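Local coordinates for major allergen Alt a 1 (Alternaria alternata, PDB 3V0R), which is a secreted, disulfide-linked homodimer that may bind plant thaumatin-like proteins and inhibit their beta-glucanase activity, at residues T9-D13 with A40-G44; L46-S51 with C65-M71. All coordinates share one frame; numbering follows the deposited sequence.

Contact 1 (T9-D13 with A40-G44). With 8AC (8-aminooctanoic acid), chain L; SO4 (sulfate ion), chain E.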
ATOM      1  N   THR A   9     -26.147   8.693  18.104  1.00 37.53           N
ATOM      2  CA  THR A   9     -26.796   8.435  16.805  1.00 37.56           C
ATOM      3  C   THR A   9     -25.887   7.450  16.041  1.00 36.16           C
ATOM      4  O   THR A   9     -24.679   7.691  15.921  1.00 36.33           O
ATOM      5  CB  THR A   9     -26.956   9.757  16.037  1.00 39.14           C
ATOM      6  OG1 THR A   9     -27.903  10.566  16.754  1.00 41.16           O
ATOM      7  CG2 THR A   9     -27.452   9.528  14.645  1.00 41.36           C
ATOM      8  N   THR A  10     -26.440   6.330  15.627  1.00 35.58           N
ATOM      9  CA  THR A  10     -25.611   5.299  15.004  1.00 36.23           C
ATOM     10  C   THR A  10     -25.869   5.111  13.504  1.00 35.90           C
ATOM     11  O   THR A  10     -25.245   4.245  12.855  1.00 36.47           O
ATOM     12  CB  THR A  10     -25.791   3.950  15.727  1.00 38.62           C
ATOM     13  OG1 THR A  10     -27.155   3.544  15.629  1.00 40.52           O
ATOM     14  CG2 THR A  10     -25.450   4.088  17.238  1.00 38.64           C
ATOM     15  N   GLU A  11     -26.735   5.938  12.940  1.00 35.76           N
ATOM     16  CA  GLU A  11     -26.975   5.858  11.518  1.00 36.42           C
ATOM     17  C   GLU A  11     -27.282   7.199  10.940  1.00 36.65           C
ATOM     18  O   GLU A  11     -27.998   7.982  11.554  1.00 37.12           O
ATOM     19  CB  GLU A  11     -28.150   4.895  11.237  1.00 39.43           C
ATOM     20  CG  GLU A  11     -28.318   4.581   9.763  1.00 40.96           C
ATOM     21  CD  GLU A  11     -29.005   5.689   8.929  1.00 42.98           C
ATOM     22  OE1 GLU A  11     -29.878   6.413   9.489  1.00 44.84           O
ATOM     23  OE2 GLU A  11     -28.692   5.829   7.696  1.00 43.28           O
ATOM     24  N   GLY A  12     -26.769   7.442   9.749  1.00 36.61           N
ATOM     25  CA  GLY A  12     -27.095   8.656   9.047  1.00 39.19           C
ATOM     26  C   GLY A  12     -26.191   8.833   7.839  1.00 40.11           C
ATOM     27  O   GLY A  12     -25.121   8.272   7.772  1.00 38.62           O
ATOM     28  N   ASP A  13     -26.582   9.675   6.918  1.00 32.16           N
ATOM     29  CA  ASP A  13     -25.733   9.923   5.748  1.00 33.02           C
ATOM     30  C   ASP A  13     -24.412  10.561   6.134  1.00 33.23           C
ATOM     31  O   ASP A  13     -23.452  10.456   5.386  1.00 33.67           O
ATOM     32  CB  ASP A  13     -26.424  10.838   4.760  1.00 34.86           C
ATOM     33  CG  ASP A  13     -27.489  10.142   3.921  1.00 36.49           C
ATOM     34  OD1 ASP A  13     -27.470   8.944   3.718  1.00 36.20           O
ATOM     35  OD2 ASP A  13     -28.409  10.859   3.458  1.00 37.62           O
ATOM     36  N   ALA A  40     -19.176   3.661   6.638  1.00 33.98           N
ATOM     37  CA  ALA A  40     -20.464   4.329   6.490  1.00 34.33           C
ATOM     38  C   ALA A  40     -21.541   3.544   7.193  1.00 34.62           C
ATOM     39  O   ALA A  40     -21.424   2.315   7.332  1.00 35.90           O
ATOM     40  CB  ALA A  40     -20.846   4.507   5.014  1.00 34.26           C
ATOM     41  N   THR A  41     -22.546   4.244   7.699  1.00 34.29           N
ATOM     42  CA  THR A  41     -23.702   3.611   8.344  1.00 34.64           C
ATOM     43  C   THR A  41     -24.958   3.625   7.491  1.00 35.57           C
ATOM     44  O   THR A  41     -25.963   3.055   7.880  1.00 37.18           O
ATOM     45  CB  THR A  41     -24.040   4.329   9.670  1.00 34.85           C
ATOM     46  OG1 THR A  41     -24.429   5.681   9.417  1.00 33.61           O
ATOM     47  CG2 THR A  41     -22.825   4.337  10.618  1.00 34.05           C
ATOM     48  N   ASN A  42     -24.953   4.300   6.348  1.00 34.63           N
ATOM     49  CA  ASN A  42     -26.138   4.505   5.578  1.00 35.29           C
ATOM     50  C   ASN A  42     -26.330   3.485   4.434  1.00 36.10           C
ATOM     51  O   ASN A  42     -27.101   3.761   3.497  1.00 37.18           O
ATOM     52  CB  ASN A  42     -26.167   5.921   5.011  1.00 34.65           C
ATOM     53  CG  ASN A  42     -25.146   6.134   3.879  1.00 34.43           C
ATOM     54  OD1 ASN A  42     -24.229   5.302   3.699  1.00 34.35           O
ATOM     55  ND2 ASN A  42     -25.275   7.277   3.162  1.00 34.16           N
ATOM     56  N   GLY A  43     -25.628   2.365   4.481  1.00 37.17           N
ATOM     57  CA  GLY A  43     -25.672   1.372   3.401  1.00 39.40           C
ATOM     58  C   GLY A  43     -24.741   1.690   2.231  1.00 40.72           C
ATOM     59  O   GLY A  43     -24.636   0.910   1.321  1.00 40.43           O
ATOM     60  N   GLY A  44     -24.021   2.821   2.267  1.00 39.36           N
ATOM     61  CA  GLY A  44     -22.987   3.031   1.266  1.00 40.18           C
ATOM     62  C   GLY A  44     -21.784   2.120   1.442  1.00 41.24           C
ATOM     63  O   GLY A  44     -21.579   1.517   2.458  1.00 41.14           O
TER
HETATM   64  NAA 8AC L 211     -28.390  12.932  -0.701  1.00 65.05           N
HETATM   65  OAB 8AC L 211     -19.268  13.139   3.875  1.00 46.75           O
HETATM   66  OAC 8AC L 211     -18.689  11.778   2.328  1.00 48.21           O
HETATM   67  CAD 8AC L 211     -26.978  12.527  -0.646  1.00 63.08           C
HETATM   68  CAE 8AC L 211     -26.587  12.329   0.802  1.00 59.16           C
HETATM   69  CAF 8AC L 211     -25.428  11.363   0.954  1.00 51.84           C
HETATM   70  CAG 8AC L 211     -24.165  12.194   1.219  1.00 47.85           C
HETATM   71  CAH 8AC L 211     -23.213  11.484   2.111  1.00 45.98           C
HETATM   72  CAI 8AC L 211     -21.837  12.209   2.069  1.00 48.87           C
HETATM   73  CAJ 8AC L 211     -20.966  11.721   3.204  1.00 43.91           C
HETATM   74  CAK 8AC L 211     -19.523  12.255   3.091  1.00 45.23           C
HETATM   75  S   SO4 E 204     -29.688   5.959  15.762  0.70 64.58           S
HETATM   76  O1  SO4 E 204     -29.040   7.015  14.983  0.70 67.32           O
HETATM   77  O2  SO4 E 204     -30.728   6.420  16.724  0.70 77.34           O
HETATM   78  O3  SO4 E 204     -30.307   5.108  14.698  0.70 74.57           O
HETATM   79  O4  SO4 E 204     -28.787   5.154  16.618  0.70 76.21           O
HETATM   80  O   HOH W   1     -23.179   6.861   6.446  1.00 31.38           O

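Contact 2 (L46-S51 with C65-M71). With 0FU (2,5,6-triaminopyrimidin-4-ol), chain M.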
ATOM      1  N   LEU A  46     -18.460   2.779   1.727  1.00 41.37           N
ATOM      2  CA  LEU A  46     -17.264   3.238   2.379  1.00 41.04           C
ATOM      3  C   LEU A  46     -16.883   2.414   3.619  1.00 41.06           C
ATOM      4  O   LEU A  46     -17.662   2.243   4.569  1.00 38.29           O
ATOM      5  CB  LEU A  46     -17.502   4.716   2.754  1.00 40.89           C
ATOM      6  CG  LEU A  46     -16.381   5.430   3.473  1.00 41.34           C
ATOM      7  CD1 LEU A  46     -15.377   5.726   2.373  1.00 42.37           C
ATOM      8  CD2 LEU A  46     -16.891   6.704   4.145  1.00 42.08           C
ATOM      9  N   ASP A  47     -15.632   1.954   3.622  1.00 42.16           N
ATOM     10  CA  ASP A  47     -15.131   1.087   4.646  1.00 42.28           C
ATOM     11  C   ASP A  47     -13.645   1.016   4.450  1.00 44.84           C
ATOM     12  O   ASP A  47     -13.178   0.308   3.545  1.00 46.24           O
ATOM     13  CB  ASP A  47     -15.785  -0.292   4.524  1.00 46.13           C
ATOM     14  CG  ASP A  47     -15.580  -1.166   5.748  1.00 50.13           C
ATOM     15  OD1 ASP A  47     -14.820  -0.788   6.646  1.00 52.90           O
ATOM     16  OD2 ASP A  47     -16.171  -2.261   5.795  1.00 55.79           O
ATOM     17  N   PHE A  48     -12.871   1.727   5.249  1.00 44.06           N
ATOM     18  CA  PHE A  48     -11.466   1.763   5.033  1.00 45.98           C
ATOM     19  C   PHE A  48     -10.689   2.011   6.310  1.00 46.28           C
ATOM     20  O   PHE A  48     -11.276   2.308   7.364  1.00 42.46           O
ATOM     21  CB  PHE A  48     -11.140   2.842   4.043  1.00 48.40           C
ATOM     22  CG  PHE A  48     -11.397   4.205   4.510  1.00 47.84           C
ATOM     23  CD1 PHE A  48     -10.321   5.040   4.871  1.00 50.84           C
ATOM     24  CD2 PHE A  48     -12.643   4.688   4.608  1.00 47.10           C
ATOM     25  CE1 PHE A  48     -10.539   6.318   5.306  1.00 47.05           C
ATOM     26  CE2 PHE A  48     -12.893   5.964   5.061  1.00 46.89           C
ATOM     27  CZ  PHE A  48     -11.836   6.799   5.379  1.00 49.33           C
ATOM     28  N   THR A  49      -9.377   1.811   6.212  1.00 46.22           N
ATOM     29  CA  THR A  49      -8.465   2.054   7.336  1.00 47.14           C
ATOM     30  C   THR A  49      -7.839   3.413   7.253  1.00 45.81           C
ATOM     31  O   THR A  49      -7.415   3.905   6.173  1.00 49.00           O
ATOM     32  CB  THR A  49      -7.398   0.970   7.433  1.00 51.87           C
ATOM     33  OG1 THR A  49      -8.054  -0.286   7.545  1.00 53.60           O
ATOM     34  CG2 THR A  49      -6.596   1.155   8.773  1.00 51.88           C
ATOM     35  N   CYS A  50      -7.849   4.100   8.372  1.00 41.16           N
ATOM     36  CA  CYS A  50      -7.168   5.319   8.490  1.00 40.56           C
ATOM     37  C   CYS A  50      -5.989   5.083   9.454  1.00 40.47           C
ATOM     38  O   CYS A  50      -6.207   4.639  10.572  1.00 38.58           O
ATOM     39  CB  CYS A  50      -8.200   6.338   9.014  1.00 41.51           C
ATOM     40  SG  CYS A  50      -7.533   7.968   9.218  1.00 44.18           S
ATOM     41  N   SER A  51      -4.750   5.338   9.010  1.00 40.13           N
ATOM     42  CA  SER A  51      -3.606   5.093   9.884  1.00 39.58           C
ATOM     43  C   SER A  51      -2.440   5.956   9.572  1.00 40.51           C
ATOM     44  O   SER A  51      -2.322   6.520   8.474  1.00 41.38           O
ATOM     45  CB  SER A  51      -3.185   3.638   9.732  1.00 40.02           C
ATOM     46  OG  SER A  51      -2.650   3.434   8.435  1.00 41.36           O
ATOM     47  N   CYS A  65      -5.159   9.873   5.969  1.00 39.72           N
ATOM     48  CA  CYS A  65      -5.610   8.540   6.350  1.00 40.26           C
ATOM     49  C   CYS A  65      -4.873   7.407   5.641  1.00 41.08           C
ATOM     50  O   CYS A  65      -4.823   6.304   6.141  1.00 39.41           O
ATOM     51  CB  CYS A  65      -7.123   8.381   6.143  1.00 40.55           C
ATOM     52  SG  CYS A  65      -8.100   9.057   7.501  1.00 41.26           S
ATOM     53  N   GLY A  66      -4.345   7.682   4.456  1.00 43.21           N
ATOM     54  CA  GLY A  66      -3.583   6.710   3.656  1.00 47.03           C
ATOM     55  C   GLY A  66      -2.956   7.464   2.452  1.00 51.09           C
ATOM     56  O   GLY A  66      -3.018   8.701   2.389  1.00 52.93           O
ATOM     57  N   GLU A  67      -2.305   6.751   1.530  1.00 53.99           N
ATOM     58  CA  GLU A  67      -1.509   7.405   0.455  1.00 59.33           C
ATOM     59  C   GLU A  67      -2.432   8.261  -0.426  1.00 61.95           C
ATOM     60  O   GLU A  67      -2.092   9.395  -0.814  1.00 66.73           O
ATOM     61  CB  GLU A  67      -0.747   6.383  -0.451  1.00 57.88           C
ATOM     62  N   ASN A  68      -3.583   7.697  -0.762  1.00 62.25           N
ATOM     63  CA  ASN A  68      -4.492   8.351  -1.668  1.00 68.04           C
ATOM     64  C   ASN A  68      -5.495   9.236  -0.934  1.00 66.31           C
ATOM     65  O   ASN A  68      -6.042  10.137  -1.540  1.00 68.38           O
ATOM     66  CB  ASN A  68      -5.242   7.295  -2.518  1.00 68.67           C
ATOM     67  CG  ASN A  68      -4.377   6.693  -3.647  1.00 71.53           C
ATOM     68  OD1 ASN A  68      -3.606   7.378  -4.388  1.00 68.86           O
ATOM     69  ND2 ASN A  68      -4.509   5.375  -3.799  1.00 73.45           N
ATOM     70  N   SER A  69      -5.706   9.013   0.377  1.00 66.84           N
ATOM     71  CA  SER A  69      -7.012   9.330   1.009  1.00 59.73           C
ATOM     72  C   SER A  69      -7.595  10.757   0.867  1.00 56.94           C
ATOM     73  O   SER A  69      -6.933  11.786   0.995  1.00 58.99           O
ATOM     74  CB  SER A  69      -7.069   8.950   2.500  1.00 58.13           C
ATOM     75  OG  SER A  69      -8.438   8.656   2.848  1.00 52.32           O
ATOM     76  N   PHE A  70      -8.896  10.790   0.677  1.00 51.53           N
ATOM     77  CA  PHE A  70      -9.601  12.035   0.683  1.00 49.58           C
ATOM     78  C   PHE A  70      -9.821  12.544   2.131  1.00 45.57           C
ATOM     79  O   PHE A  70     -10.406  13.588   2.330  1.00 46.63           O
ATOM     80  CB  PHE A  70     -10.930  11.799  -0.061  1.00 52.62           C
ATOM     81  CG  PHE A  70     -11.880  10.902   0.669  1.00 53.11           C
ATOM     82  CD1 PHE A  70     -11.647   9.554   0.764  1.00 59.61           C
ATOM     83  CD2 PHE A  70     -12.999  11.428   1.306  1.00 56.46           C
ATOM     84  CE1 PHE A  70     -12.494   8.732   1.511  1.00 60.46           C
ATOM     85  CE2 PHE A  70     -13.866  10.613   2.015  1.00 56.20           C
ATOM     86  CZ  PHE A  70     -13.619   9.266   2.108  1.00 57.25           C
ATOM     87  N   MET A  71      -9.396  11.784   3.134  1.00 42.01           N
ATOM     88  CA  MET A  71      -9.641  12.146   4.540  1.00 41.31           C
ATOM     89  C   MET A  71      -8.300  12.417   5.253  1.00 39.73           C
ATOM     90  O   MET A  71      -7.340  11.678   5.053  1.00 37.44           O
ATOM     91  CB  MET A  71     -10.252  10.980   5.283  1.00 42.86           C
ATOM     92  CG  MET A  71     -11.652  10.588   4.860  1.00 45.57           C
ATOM     93  SD  MET A  71     -12.826  11.922   5.156  1.00 47.79           S
ATOM     94  CE  MET A  71     -12.515  12.109   6.914  1.00 41.36           C
TER
HETATM   95  C4  0FU M 212      -3.256  -0.122   9.961  0.50 55.67           C
HETATM   96  N3  0FU M 212      -2.437   0.373  10.897  0.50 57.73           N
HETATM   97  C2  0FU M 212      -2.883   0.545  12.160  0.50 56.32           C
HETATM   98  NAA 0FU M 212      -2.000   1.045  13.049  0.50 57.12           N
HETATM   99  N1  0FU M 212      -4.156   0.213  12.528  0.50 55.52           N
HETATM  100  C6  0FU M 212      -5.008  -0.280  11.617  0.50 54.13           C
HETATM  101  NAB 0FU M 212      -6.270  -0.590  11.940  0.50 55.26           N
HETATM  102  C5  0FU M 212      -4.544  -0.459  10.306  0.50 53.70           C
HETATM  103  NAC 0FU M 212      -5.308  -0.934   9.322  0.50 51.89           N
HETATM  104  O4  0FU M 212      -2.883  -0.339   8.674  0.50 55.30           O
HETATM  105  O   HOH W   2      -4.357   3.588   6.146  1.00 52.79           O

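Contact 1 (T9-D13 with A40-G44)
E11 lies opposite T41 and D13 opposite N42, their CA atoms 5.1 and 5.4 Å apart, in two irregular loops whose main chains make no direct hydrogen bond with each other. Side chains bridge the gap instead. With a chi1 of 63°, T41 holds OG1 between its own backbone N and C, turned to the facing loop, where it accepts from G12 N over 2.9 Å; OG1 is also hydrogen-bonded to V15 O, just beyond the loop. Threonine suits the place because its hydroxyl serves both G12 N and V15 O while the side chain also packs on Y123. Water 1 extends the link, giving a hydrogen to G12 O and accepting one from T41 N. N42 uses both ends of its amide. Its ND2 reaches D13 OD1 at 2.8 Å, almost straight at 176°; the bond lies in the amide plane but comes in on the anti side of OD1, 30° out of the carboxylate plane, and the two groups stand nearly perpendicular. V88 O of the second subunit takes the same ND2. At the other end OD1 accepts from G44 N, 2.9 Å away and above the carbonyl plane. E11 bends at chi2, which brings OE2 to 3.6 Å from N42 CA. On the 9-13 loop itself, a sulfate, probably from the crystallisation liquor, is held through its O1 by the backbone N of T10 and E11. D13 also lines the pocket of 8-aminooctanoic acid, its OD2 beside the aliphatic chain. Between strands 33-40 and 47-53, the N42-G44 bond forms an Asx turn, here placed against the N-terminal approach to the barrel.

Contact 2 (L46-S51 with C65-M71)
L46 and F70 meet where strand 47-53 of the Alt a 1 beta-barrel passes the loop between strands 63-64 and 72-76, a crossing closed by an intrachain disulfide. L46 sends CD1 to the edge of the F70 ring, 4.0 Å from CZ, and its side chain also packs on W16. F48 fills the middle. Its chi1 of 67° sets CG between the N and C of F48 itself and turns the ring to the loop, where CZ comes 3.8 Å from M71 CG and the C65 CB methylene lies at the ring edge. The F48 and F70 rings are inclined at 46°, neither stacked nor edge-to-face. M71, flexible enough to bend at both chi2 and chi3, lays CG over one face of F70, while S69 OG accepts from M71 N in an ST turn that shapes the loop beside F48. F70 also meets F70 of the second subunit, so the apolar cluster continues into the contact with that chain. T49 belongs to the 2,5,6-triaminopyrimidin-4-ol pocket; its OG1 is hydrogen-bonded to N37 OD1, and its backbone N to N68 OD1 of the second subunit. C50 places SG anti to its backbone N, where it reaches C65 SG, and the two sulfurs join at 2.1 Å with a chi3 of -71°, a covalent tie suited to a loop without regular structure. S51, the other pocket residue here, has its OG 2.9 Å from water 2, which donates to C65 O. That carbonyl is gripped twice, for S51 N also donates to it, over 3.0 Å at 165°.

From the N terminus, residues 9-13 lead into strand 15-25, and contact 1 closes the loop spanning the hairpin 15-25/33-40, bringing 40-44 against 9-13. The chain then turns at once into 46-51, so contact 2 opens after contact 1 has closed; the two follow in series, neither nested nor crossed. Their centres are 18 Å apart, yet they touch through the probable A40 N to L46 O hydrogen bond where strands 33-40 and 47-53 pair. Contact 2 then closes the excursion through strand 63-64, joining edge strand 47-53 to the loop that follows the other edge strand, 63-64, consistent with a closing barrel. Both also touch the second subunit.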